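Local atomic coordinates of galactitol-1-phosphate 5-dehydrogenase (Escherichia coli, PDB entry 4UEJ), a protein that catalyses the NAD-dependent oxidation of galactitol 1-phosphate to D-tagatose 6-phosphate and binds two zinc ions per subunit. Residues S111-G116 with I121-K126; H154-Q157 with N161-V164; M288-P293 with Q297-A302; I317-R320 with E324-A327. One frame throughout, in Å; residues are numbered along the deposited sequence. Where two conformers were deposited one is given.

Contact 1: residues S111-G116 with I121-K126; sequences SRRDGG and IVVKRK
The backbone oxygen of Val122 is gripped by both terminal nitrogens of one arginine. Arg113 NH2 donates to Val122 O at 2.9 Å. Arg113 NH1 donates to the same Val122 O at 3.0 Å. The guanidinium comes end-on and the oxygen lies in its plane. Sharing one acceptor bends both bonds, with N-H...O angles of 148° and 141°. The third nitrogen is turned back to its own segment: Arg113 NE donates to Asp114 O at 3.1 Å. That oxygen is tilted out of the guanidinium plane. Together the three bonds fix the rotation of the group. The side chain bends at chi3 (-73°), which brings NH1 and NH2 onto the strand while NE stays over the loop.

Ile121 packs beside this end. Ile121 CG1 is 3.5 Å from Arg113 NH2, and CD1 of Ile121 reaches on to Gly115 C at 3.7 Å. On the NH1 side, the side chain of Val123 crosses that of Arg113 at about a right angle, and its methyl CG1 lies 3.9 Å from Arg113 NH1. The carboxylate of Asp114 leads away from the strand, where OD1 is bonded to Tyr52 OH and Thr56 N.

Strand 120-124 pairs antiparallel with strand 27-36 through backbone bonds of Ile121 with Val30 and of Val123 with Val28. The arginine therefore ties the preceding loop to a sheet strand. Gly115 in that loop comes within about 7 Å of the side chain of His59, a zinc ligand. The arrangement belongs to the GroES-like domain of zinc-containing alcohol dehydrogenases.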
loop_
_atom_site.group_PDB
_atom_site.type_symbol
_atom_site.label_atom_id
_atom_site.label_comp_id
_atom_site.label_asym_id
_atom_site.label_seq_id
_atom_site.Cartn_x
_atom_site.Cartn_y
_atom_site.Cartn_z
ATOM N N SER A 111 26.596 -4.530 7.155
ATOM C CA SER A 111 25.480 -5.184 7.833
ATOM C C SER A 111 25.661 -6.701 7.824
ATOM O O SER A 111 25.683 -7.339 8.879
ATOM C CB SER A 111 24.150 -4.801 7.183
ATOM O OG SER A 111 23.058 -5.427 7.843
ATOM N N ARG A 112 25.803 -7.276 6.636
ATOM C CA ARG A 112 25.993 -8.721 6.527
ATOM C C ARG A 112 27.477 -9.100 6.439
ATOM O O ARG A 112 27.846 -10.250 6.663
ATOM C CB ARG A 112 25.226 -9.268 5.321
ATOM C CG ARG A 112 23.720 -9.091 5.438
ATOM C CD ARG A 112 22.960 -9.734 4.292
ATOM N NE ARG A 112 21.522 -9.506 4.432
ATOM C CZ ARG A 112 20.588 -10.109 3.698
ATOM N NH1 ARG A 112 20.934 -10.973 2.755
ATOM N NH2 ARG A 112 19.305 -9.837 3.901
ATOM N N ARG A 113 28.310 -8.121 6.094
ATOM C CA ARG A 113 29.763 -8.238 6.161
ATOM C C ARG A 113 30.281 -6.924 6.735
ATOM O O ARG A 113 29.544 -5.943 6.769
ATOM C CB ARG A 113 30.385 -8.500 4.783
ATOM C CG ARG A 113 30.054 -7.418 3.753
ATOM C CD ARG A 113 31.104 -7.320 2.649
ATOM N NE ARG A 113 32.347 -6.714 3.126
ATOM C CZ ARG A 113 33.410 -6.500 2.362
ATOM N NH1 ARG A 113 33.384 -6.845 1.079
ATOM N NH2 ARG A 113 34.500 -5.952 2.879
ATOM N N ASP A 114 31.534 -6.909 7.184
ATOM C CA ASP A 114 32.110 -5.700 7.767
ATOM C C ASP A 114 32.161 -4.565 6.744
ATOM O O ASP A 114 32.258 -4.798 5.535
ATOM C CB ASP A 114 33.499 -5.986 8.336
ATOM C CG ASP A 114 33.438 -6.733 9.656
ATOM O OD1 ASP A 114 32.324 -6.874 10.209
ATOM O OD2 ASP A 114 34.494 -7.173 10.148
ATOM N N GLY A 115 32.072 -3.335 7.234
ATOM C CA GLY A 115 31.913 -2.194 6.356
ATOM C C GLY A 115 32.930 -1.081 6.529
ATOM O O GLY A 115 34.065 -1.301 6.939
ATOM N N GLY A 116 32.485 0.134 6.240
ATOM C CA GLY A 116 33.380 1.245 5.972
ATOM C C GLY A 116 33.832 2.148 7.110
ATOM O O GLY A 116 34.419 3.197 6.852
ATOM N N ILE A 121 39.099 -0.858 2.884
ATOM C CA ILE A 121 38.195 -1.986 2.731
ATOM C C ILE A 121 38.386 -2.634 1.359
ATOM O O ILE A 121 38.724 -1.960 0.390
ATOM C CB ILE A 121 36.727 -1.542 2.935
ATOM C CG1 ILE A 121 35.804 -2.761 3.042
ATOM C CG2 ILE A 121 36.290 -0.558 1.828
ATOM C CD1 ILE A 121 34.349 -2.413 3.355
ATOM N N VAL A 122 38.212 -3.948 1.288
ATOM C CA VAL A 122 38.210 -4.632 0.008
ATOM C C VAL A 122 36.772 -5.019 -0.342
ATOM O O VAL A 122 36.062 -5.577 0.484
ATOM C CB VAL A 122 39.114 -5.877 0.034
ATOM C CG1 VAL A 122 38.889 -6.728 -1.201
ATOM C CG2 VAL A 122 40.580 -5.454 0.139
ATOM N N VAL A 123 36.343 -4.679 -1.554
ATOM C CA VAL A 123 34.984 -4.969 -2.021
ATOM C C VAL A 123 35.004 -5.370 -3.494
ATOM O O VAL A 123 36.028 -5.236 -4.161
ATOM C CB VAL A 123 34.031 -3.755 -1.856
ATOM C CG1 VAL A 123 33.981 -3.285 -0.405
ATOM C CG2 VAL A 123 34.451 -2.614 -2.768
ATOM N N LYS A 124 33.871 -5.847 -4.008
ATOM C CA LYS A 124 33.770 -6.147 -5.433
ATOM C C LYS A 124 33.734 -4.864 -6.252
ATOM O O LYS A 124 33.274 -3.829 -5.775
ATOM C CB LYS A 124 32.521 -6.979 -5.738
ATOM C CG LYS A 124 32.379 -8.228 -4.899
ATOM C CD LYS A 124 33.610 -9.098 -4.955
ATOM C CE LYS A 124 33.398 -10.328 -4.086
ATOM N NZ LYS A 124 34.592 -11.210 -4.019
ATOM N N ARG A 125 34.228 -4.939 -7.485
ATOM C CA ARG A 125 34.073 -3.841 -8.444
ATOM C C ARG A 125 32.633 -3.334 -8.481
ATOM O O ARG A 125 32.380 -2.126 -8.542
ATOM C CB ARG A 125 34.506 -4.291 -9.847
ATOM C CG ARG A 125 34.122 -3.325 -10.972
ATOM C CD ARG A 125 34.788 -1.975 -10.794
ATOM N NE ARG A 125 34.373 -1.014 -11.814
ATOM C CZ ARG A 125 33.360 -0.159 -11.678
ATOM N NH1 ARG A 125 32.638 -0.142 -10.563
ATOM N NH2 ARG A 125 33.067 0.681 -12.660
ATOM N N LYS A 126 31.683 -4.257 -8.416
ATOM C CA LYS A 126 30.279 -3.885 -8.497
ATOM C C LYS A 126 29.799 -3.167 -7.238
ATOM O O LYS A 126 28.679 -2.663 -7.205
ATOM C CB LYS A 126 29.416 -5.116 -8.767
ATOM C CG LYS A 126 29.497 -5.582 -10.219
ATOM C CD LYS A 126 28.435 -6.612 -10.544
ATOM C CE LYS A 126 28.034 -6.547 -12.011
ATOM N NZ LYS A 126 29.217 -6.647 -12.912
#

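Contact 2: residues H154-Q157 with N161-V164; sequences HLAQ and NKNV
Lys162 reaches across to Ala156 and ends over the turn that closes a helix. The closest approach is Lys162 NZ to Ala156 O, 2.7 Å, but the angle is poor and the pair is not a hydrogen bond. Lys162 NZ also lies 4.4 Å from Ala156 CB and 4.0 Å from Gln157 O. The lysine chain is extended beyond CG. CG stands anti to the carbonyl carbon (chi1 -62°), and from there the extended chain spans the gap between the two backbones, whose nearest CA atoms, those of Ala156 and Lys162, are 10.5 Å apart. The ammonium group is hydrogen-bonded to Gly158 O, just after Gln157, and to Gln255 OE1. The same Gln255 uses NE2 to satisfy Ala156 O, so one amide serves both sides of the contact.

The turn is a Schellman motif. Gln157 is its C-prime residue, with positive phi, and Gln157 N bonds to His154 O at 3.0 Å. Gly158 N closes the wider loop, to the carbonyl of the residue before His154. A positive charge placed at this C-terminal helix end would be expected to suit the carbonyl oxygens gathered there.

Ala156 and the lysine both rest on Leu232 of strand 231-235, and Ala156 also touches Ile284 of strand 282-285. The contact thus joins the end of helix 143-155 to the approach to strand 163-167, which runs between strands 187-192 and 231-235 in the parallel Rossmann-type sheet.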
loop_
_atom_site.group_PDB
_atom_site.type_symbol
_atom_site.label_atom_id
_atom_site.label_comp_id
_atom_site.label_asym_id
_atom_site.label_seq_id
_atom_site.Cartn_x
_atom_site.Cartn_y
_atom_site.Cartn_z
ATOM N N HIS A 154 11.198 6.945 -7.367
ATOM C CA HIS A 154 11.156 6.107 -8.561
ATOM C C HIS A 154 10.007 5.109 -8.506
ATOM O O HIS A 154 9.283 4.934 -9.485
ATOM C CB HIS A 154 12.483 5.364 -8.732
ATOM C CG HIS A 154 12.519 4.464 -9.927
ATOM N ND1 HIS A 154 13.331 3.354 -9.997
ATOM C CD2 HIS A 154 11.850 4.514 -11.103
ATOM C CE1 HIS A 154 13.156 2.753 -11.160
ATOM N NE2 HIS A 154 12.263 3.439 -11.850
ATOM N N LEU A 155 9.822 4.475 -7.356
ATOM C CA LEU A 155 8.727 3.504 -7.212
ATOM C C LEU A 155 7.375 4.182 -7.348
ATOM O O LEU A 155 6.418 3.553 -7.768
ATOM C CB LEU A 155 8.796 2.787 -5.873
ATOM C CG LEU A 155 9.981 1.827 -5.706
ATOM C CD1 LEU A 155 9.955 1.246 -4.304
ATOM C CD2 LEU A 155 9.943 0.729 -6.746
ATOM N N ALA A 156 7.317 5.462 -7.005
ATOM C CA ALA A 156 6.078 6.236 -7.087
ATOM C C ALA A 156 5.876 6.894 -8.445
ATOM O O ALA A 156 4.947 7.676 -8.614
ATOM C CB ALA A 156 6.054 7.297 -6.002
ATOM N N GLN A 157 6.739 6.563 -9.401
ATOM C CA GLN A 157 6.699 7.113 -10.757
ATOM C C GLN A 157 6.959 8.627 -10.743
ATOM O O GLN A 157 6.395 9.379 -11.536
ATOM C CB GLN A 157 5.364 6.800 -11.448
ATOM C CG GLN A 157 5.183 5.332 -11.838
ATOM C CD GLN A 157 4.953 4.419 -10.642
ATOM O OE1 GLN A 157 4.111 4.691 -9.780
ATOM N NE2 GLN A 157 5.706 3.323 -10.586
ATOM N N ASN A 161 5.321 17.719 -10.180
ATOM C CA ASN A 161 4.000 18.310 -9.977
ATOM C C ASN A 161 3.179 17.645 -8.880
ATOM O O ASN A 161 1.975 17.835 -8.822
ATOM C CB ASN A 161 3.202 18.298 -11.282
ATOM C CG ASN A 161 3.908 19.031 -12.383
ATOM O OD1 ASN A 161 4.491 20.087 -12.153
ATOM N ND2 ASN A 161 3.888 18.467 -13.585
ATOM N N LYS A 162 3.822 16.876 -8.008
ATOM C CA LYS A 162 3.116 16.300 -6.872
ATOM C C LYS A 162 3.279 17.124 -5.605
ATOM O O LYS A 162 4.228 17.907 -5.440
ATOM C CB LYS A 162 3.578 14.858 -6.616
ATOM C CG LYS A 162 3.292 13.930 -7.779
ATOM C CD LYS A 162 3.653 12.476 -7.479
ATOM C CE LYS A 162 3.317 11.580 -8.670
ATOM N NZ LYS A 162 3.842 10.169 -8.550
ATOM N N ASN A 163 2.331 16.944 -4.699
ATOM C CA ASN A 163 2.419 17.557 -3.391
ATOM C C ASN A 163 3.100 16.575 -2.459
ATOM O O ASN A 163 2.487 15.625 -1.967
ATOM C CB ASN A 163 1.029 17.951 -2.895
ATOM C CG ASN A 163 0.461 19.103 -3.689
ATOM O OD1 ASN A 163 1.119 20.135 -3.834
ATOM N ND2 ASN A 163 -0.744 18.927 -4.237
ATOM N N VAL A 164 4.384 16.804 -2.247
ATOM C CA VAL A 164 5.218 15.855 -1.537
ATOM C C VAL A 164 5.187 16.182 -0.060
ATOM O O VAL A 164 5.254 17.354 0.353
ATOM C CB VAL A 164 6.662 15.861 -2.089
ATOM C CG1 VAL A 164 7.595 14.991 -1.237
ATOM C CG2 VAL A 164 6.656 15.348 -3.526
#

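Contact 3: residues M288-P293 with Q297-A302; sequences MNYSSP and QEWETA
An irregular loop runs past the first turn of helix 297-307, with CA atoms 7.0 Å apart at Tyr290 and Glu298, and a cis peptide bond precedes Pro293. Trp299 holds the loop backbone: its NE1 donates to Asn289 O at 3.0 Å. The N-H...O angle is 146°, and the indole nitrogen lies nearly along the C=O axis. The oxygen is somewhat tilted from the ring plane.

The tyrosine ring lies beside the indole. Tyr290 CE1 is 3.6 Å from Trp299 CZ2. The Tyr290 ring and the five-membered ring of Trp299 are close to parallel, at 15°, but slid apart so that they barely overlap. The Asn289 amide also approaches, with ND2 3.5 Å from Trp299 CZ2. ND2 is hydrogen-bonded to Thr147 OG1 and weakly to Glu144 OE2. Glu144 is a catalytic zinc ligand in related enzymes, and a bound glycerol lies about 4 Å from the Asn289 side chain.

Ser291 OG donates to Glu298 OE1 across a short 2.5 Å, onto the syn lone pair of the carboxylate. Glu298 is bent at chi2 (92°), which turns the carboxylate toward the loop. A water adds a second bridge from Ser291: it donates to Ser291 OG and Ser292 O and accepts from Gln297 N, at the helix start.

The other carboxylate oxygen, Glu298 OE2, is hydrogen-bonded to His151 ND1. With a hydrogen-bond partner at each oxygen and its place in the first helical turn, Glu298 is probably stabilised as a carboxylate.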
loop_
_atom_site.group_PDB
_atom_site.type_symbol
_atom_site.label_atom_id
_atom_site.label_comp_id
_atom_site.label_asym_id
_atom_site.label_seq_id
_atom_site.Cartn_x
_atom_site.Cartn_y
_atom_site.Cartn_z
ATOM N N MET A 288 15.712 -0.564 0.210
ATOM C CA MET A 288 17.036 -0.214 -0.267
ATOM C C MET A 288 16.983 0.839 -1.365
ATOM O O MET A 288 16.228 1.802 -1.269
ATOM C CB MET A 288 17.776 -1.466 -0.728
ATOM C CG MET A 288 18.028 -2.423 0.413
ATOM S SD MET A 288 19.318 -3.622 0.072
ATOM C CE MET A 288 18.365 -5.118 -0.102
ATOM N N ASN A 289 17.821 0.695 -2.382
ATOM C CA ASN A 289 18.002 1.799 -3.304
ATOM C C ASN A 289 18.621 1.452 -4.647
ATOM O O ASN A 289 19.546 2.122 -5.108
ATOM C CB ASN A 289 18.848 2.882 -2.608
ATOM C CG ASN A 289 19.926 2.315 -1.658
ATOM O OD1 ASN A 289 19.674 1.472 -0.780
ATOM N ND2 ASN A 289 21.132 2.824 -1.812
ATOM N N TYR A 290 18.095 0.417 -5.289
ATOM C CA TYR A 290 18.707 -0.095 -6.503
ATOM C C TYR A 290 17.678 -0.368 -7.558
ATOM O O TYR A 290 16.515 -0.651 -7.260
ATOM C CB TYR A 290 19.497 -1.378 -6.223
ATOM C CG TYR A 290 20.449 -1.174 -5.092
ATOM C CD1 TYR A 290 21.660 -0.540 -5.303
ATOM C CD2 TYR A 290 20.121 -1.566 -3.803
ATOM C CE1 TYR A 290 22.527 -0.312 -4.270
ATOM C CE2 TYR A 290 20.983 -1.352 -2.765
ATOM C CZ TYR A 290 22.190 -0.718 -3.008
ATOM O OH TYR A 290 23.073 -0.484 -1.985
ATOM N N SER A 291 18.130 -0.279 -8.799
ATOM C CA SER A 291 17.309 -0.637 -9.935
ATOM C C SER A 291 18.225 -0.982 -11.098
ATOM O O SER A 291 19.446 -0.850 -11.009
ATOM C CB SER A 291 16.347 0.498 -10.302
ATOM O OG SER A 291 17.049 1.685 -10.620
ATOM N N SER A 292 17.629 -1.445 -12.187
ATOM C CA SER A 292 18.395 -1.857 -13.354
ATOM C C SER A 292 18.493 -0.720 -14.370
ATOM O O SER A 292 17.527 0.018 -14.560
ATOM C CB SER A 292 17.755 -3.091 -13.987
ATOM O OG SER A 292 18.350 -3.379 -15.235
ATOM N N PRO A 293 19.659 -0.575 -15.029
ATOM C CA PRO A 293 20.854 -1.408 -14.846
ATOM C C PRO A 293 21.645 -1.053 -13.590
ATOM O O PRO A 293 21.739 0.124 -13.234
ATOM C CB PRO A 293 21.673 -1.118 -16.102
ATOM C CG PRO A 293 21.317 0.280 -16.446
ATOM C CD PRO A 293 19.875 0.463 -16.054
ATOM N N GLN A 297 19.412 3.994 -11.931
ATOM C CA GLN A 297 19.388 5.402 -12.276
ATOM C C GLN A 297 19.454 6.286 -11.039
ATOM O O GLN A 297 19.932 7.422 -11.127
ATOM C CB GLN A 297 18.144 5.737 -13.100
ATOM C CG GLN A 297 16.851 5.762 -12.311
ATOM C CD GLN A 297 16.077 7.041 -12.549
ATOM O OE1 GLN A 297 16.642 8.047 -12.989
ATOM N NE2 GLN A 297 14.779 7.013 -12.265
ATOM N N GLU A 298 19.012 5.771 -9.887
ATOM C CA GLU A 298 19.063 6.551 -8.641
ATOM C C GLU A 298 20.475 7.071 -8.361
ATOM O O GLU A 298 20.666 8.204 -7.911
ATOM C CB GLU A 298 18.585 5.717 -7.443
ATOM C CG GLU A 298 17.099 5.314 -7.464
ATOM C CD GLU A 298 16.859 3.960 -8.130
ATOM O OE1 GLU A 298 17.631 3.602 -9.049
ATOM O OE2 GLU A 298 15.902 3.246 -7.736
ATOM N N TRP A 299 21.458 6.222 -8.611
ATOM C CA TRP A 299 22.852 6.549 -8.341
ATOM C C TRP A 299 23.379 7.641 -9.279
ATOM O O TRP A 299 24.011 8.592 -8.826
ATOM C CB TRP A 299 23.690 5.269 -8.434
ATOM C CG TRP A 299 23.364 4.391 -7.273
ATOM C CD1 TRP A 299 22.232 3.631 -7.103
ATOM C CD2 TRP A 299 24.130 4.242 -6.077
ATOM N NE1 TRP A 299 22.264 3.000 -5.876
ATOM C CE2 TRP A 299 23.424 3.362 -5.228
ATOM C CE3 TRP A 299 25.362 4.755 -5.642
ATOM C CZ2 TRP A 299 23.903 2.989 -3.975
ATOM C CZ3 TRP A 299 25.831 4.390 -4.404
ATOM C CH2 TRP A 299 25.107 3.511 -3.583
ATOM N N GLU A 300 23.094 7.511 -10.573
ATOM C CA GLU A 300 23.434 8.556 -11.541
ATOM C C GLU A 300 22.728 9.858 -11.220
ATOM O O GLU A 300 23.342 10.920 -11.257
ATOM C CB GLU A 300 23.076 8.143 -12.971
ATOM C CG GLU A 300 23.735 6.882 -13.459
ATOM C CD GLU A 300 23.603 6.728 -14.959
ATOM O OE1 GLU A 300 22.489 6.965 -15.481
ATOM O OE2 GLU A 300 24.612 6.378 -15.613
ATOM N N THR A 301 21.443 9.784 -10.891
ATOM C CA THR A 301 20.704 10.992 -10.528
ATOM C C THR A 301 21.311 11.683 -9.303
ATOM O O THR A 301 21.462 12.902 -9.285
ATOM C CB THR A 301 19.221 10.687 -10.255
ATOM O OG1 THR A 301 18.638 10.121 -11.434
ATOM C CG2 THR A 301 18.462 11.956 -9.896
ATOM N N ALA A 302 21.687 10.901 -8.293
ATOM C CA ALA A 302 22.231 11.474 -7.065
ATOM C C ALA A 302 23.512 12.224 -7.379
ATOM O O ALA A 302 23.725 13.344 -6.913
ATOM C CB ALA A 302 22.492 10.392 -6.023
HETATM O O HOH W 1 17.374 2.379 -13.264
#

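Contact 4: residues I317-R320 with E324-A327; sequences IAHR and ESFA
His319 presents the edge of its imidazole to Ser325. NE2 of His319 is 2.9 Å from Ser325 OG, a hydrogen bond in which either group could be the donor. The hydroxyl oxygen lies near the ring plane, and Ser325 CB is in that plane too, so the serine meets the ring end-on. His319 CE1 is also near, 3.2 Å from Ser325 OG. Both side chains extend away from their backbone nitrogens: chi1 is -173° in His319 and 177° in Ser325. This points ring and hydroxyl at each other across the gap between strand and helix.

The strand and helix are the first two elements of a beta-alpha-beta unit, in which strand 317-321 pairs in parallel with strand 341-344 after helix 323-333. His319 also rests on Val342 of that second strand.

Phe326 N approaches the imidazole obliquely, 4.0 Å from His319 NE2. The phenyl group of Phe326 is directed to Val342 and Leu344, and it meets the ring of Phe117 at about 55°. Arg320 starts off away from the helix. Its guanidinium forms salt bridges with Glu138 and Glu314, and Ile317 CG2 lies above one of its faces, toward the rim.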
loop_
_atom_site.group_PDB
_atom_site.type_symbol
_atom_site.label_atom_id
_atom_site.label_comp_id
_atom_site.label_asym_id
_atom_site.label_seq_id
_atom_site.Cartn_x
_atom_site.Cartn_y
_atom_site.Cartn_z
ATOM N N ILE A 317 25.550 17.978 8.441
ATOM C CA ILE A 317 26.628 17.330 9.178
ATOM C C ILE A 317 26.743 17.863 10.595
ATOM O O ILE A 317 26.912 19.070 10.807
ATOM C CB ILE A 317 27.982 17.487 8.435
ATOM C CG1 ILE A 317 27.885 16.852 7.047
ATOM C CG2 ILE A 317 29.089 16.848 9.229
ATOM C CD1 ILE A 317 28.982 17.241 6.086
ATOM N N ALA A 318 26.644 16.955 11.567
ATOM C CA ALA A 318 26.727 17.326 12.974
ATOM C C ALA A 318 28.116 17.079 13.532
ATOM O O ALA A 318 28.537 17.735 14.487
ATOM C CB ALA A 318 25.687 16.561 13.795
ATOM N N HIS A 319 28.835 16.136 12.939
ATOM C CA HIS A 319 30.140 15.773 13.466
ATOM C C HIS A 319 31.094 15.305 12.377
ATOM O O HIS A 319 30.727 14.497 11.519
ATOM C CB HIS A 319 29.993 14.683 14.525
ATOM C CG HIS A 319 31.266 14.364 15.239
ATOM N ND1 HIS A 319 31.706 15.082 16.331
ATOM C CD2 HIS A 319 32.198 13.408 15.016
ATOM C CE1 HIS A 319 32.853 14.578 16.751
ATOM N NE2 HIS A 319 33.171 13.559 15.973
ATOM N N ARG A 320 32.313 15.835 12.419
ATOM C CA ARG A 320 33.427 15.329 11.630
ATOM C C ARG A 320 34.525 14.943 12.599
ATOM O O ARG A 320 34.863 15.712 13.509
ATOM C CB ARG A 320 33.960 16.370 10.644
ATOM C CG ARG A 320 33.156 16.571 9.372
ATOM C CD ARG A 320 33.916 17.528 8.465
ATOM N NE ARG A 320 33.204 17.880 7.244
ATOM C CZ ARG A 320 32.301 18.854 7.162
ATOM N NH1 ARG A 320 31.982 19.561 8.237
ATOM N NH2 ARG A 320 31.707 19.120 6.005
ATOM N N GLU A 324 38.793 7.964 17.123
ATOM C CA GLU A 324 38.426 8.164 18.520
ATOM C C GLU A 324 37.288 9.176 18.652
ATOM O O GLU A 324 36.318 8.942 19.375
ATOM C CB GLU A 324 39.638 8.615 19.338
ATOM C CG GLU A 324 40.827 7.666 19.252
ATOM C CD GLU A 324 40.625 6.369 20.023
ATOM O OE1 GLU A 324 39.566 6.198 20.669
ATOM O OE2 GLU A 324 41.538 5.516 19.990
ATOM N N SER A 325 37.412 10.294 17.941
ATOM C CA SER A 325 36.407 11.347 17.967
ATOM C C SER A 325 35.063 10.797 17.521
ATOM O O SER A 325 34.034 11.041 18.150
ATOM C CB SER A 325 36.832 12.514 17.070
ATOM O OG SER A 325 35.841 13.520 17.016
ATOM N N PHE A 326 35.092 10.035 16.436
ATOM C CA PHE A 326 33.886 9.448 15.867
ATOM C C PHE A 326 33.272 8.438 16.841
ATOM O O PHE A 326 32.062 8.443 17.077
ATOM C CB PHE A 326 34.220 8.797 14.522
ATOM C CG PHE A 326 33.079 8.030 13.907
ATOM C CD1 PHE A 326 32.119 8.678 13.154
ATOM C CD2 PHE A 326 32.987 6.657 14.068
ATOM C CE1 PHE A 326 31.071 7.967 12.579
ATOM C CE2 PHE A 326 31.948 5.941 13.501
ATOM C CZ PHE A 326 30.989 6.595 12.756
ATOM N N ALA A 327 34.114 7.587 17.416
ATOM C CA ALA A 327 33.648 6.571 18.353
ATOM C C ALA A 327 32.916 7.196 19.538
ATOM O O ALA A 327 31.861 6.719 19.940
ATOM C CB ALA A 327 34.811 5.721 18.834
#

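From the N terminus the contacts follow in series; none nests in or crosses another. Contact 1 closes the loop before strand 120-124 in the GroES-like domain. Contact 2 closes the turn from helix 143-155 to strand 163-167, where the parallel sheet begins. Contact 3 closes the loop between strand 282-285 and helix 297-307, and contact 4 the turn between strand 317-321 and helix 323-333. Contacts 2 and 3 touch: His154 ND1 is 3.4 Å from Glu298 OE2, a weak hydrogen bond. Contacts 1 and 4 reach the same mixed sheet, though their nearest atoms are about 8 Å apart. That sheet takes strands from early and late in the chain.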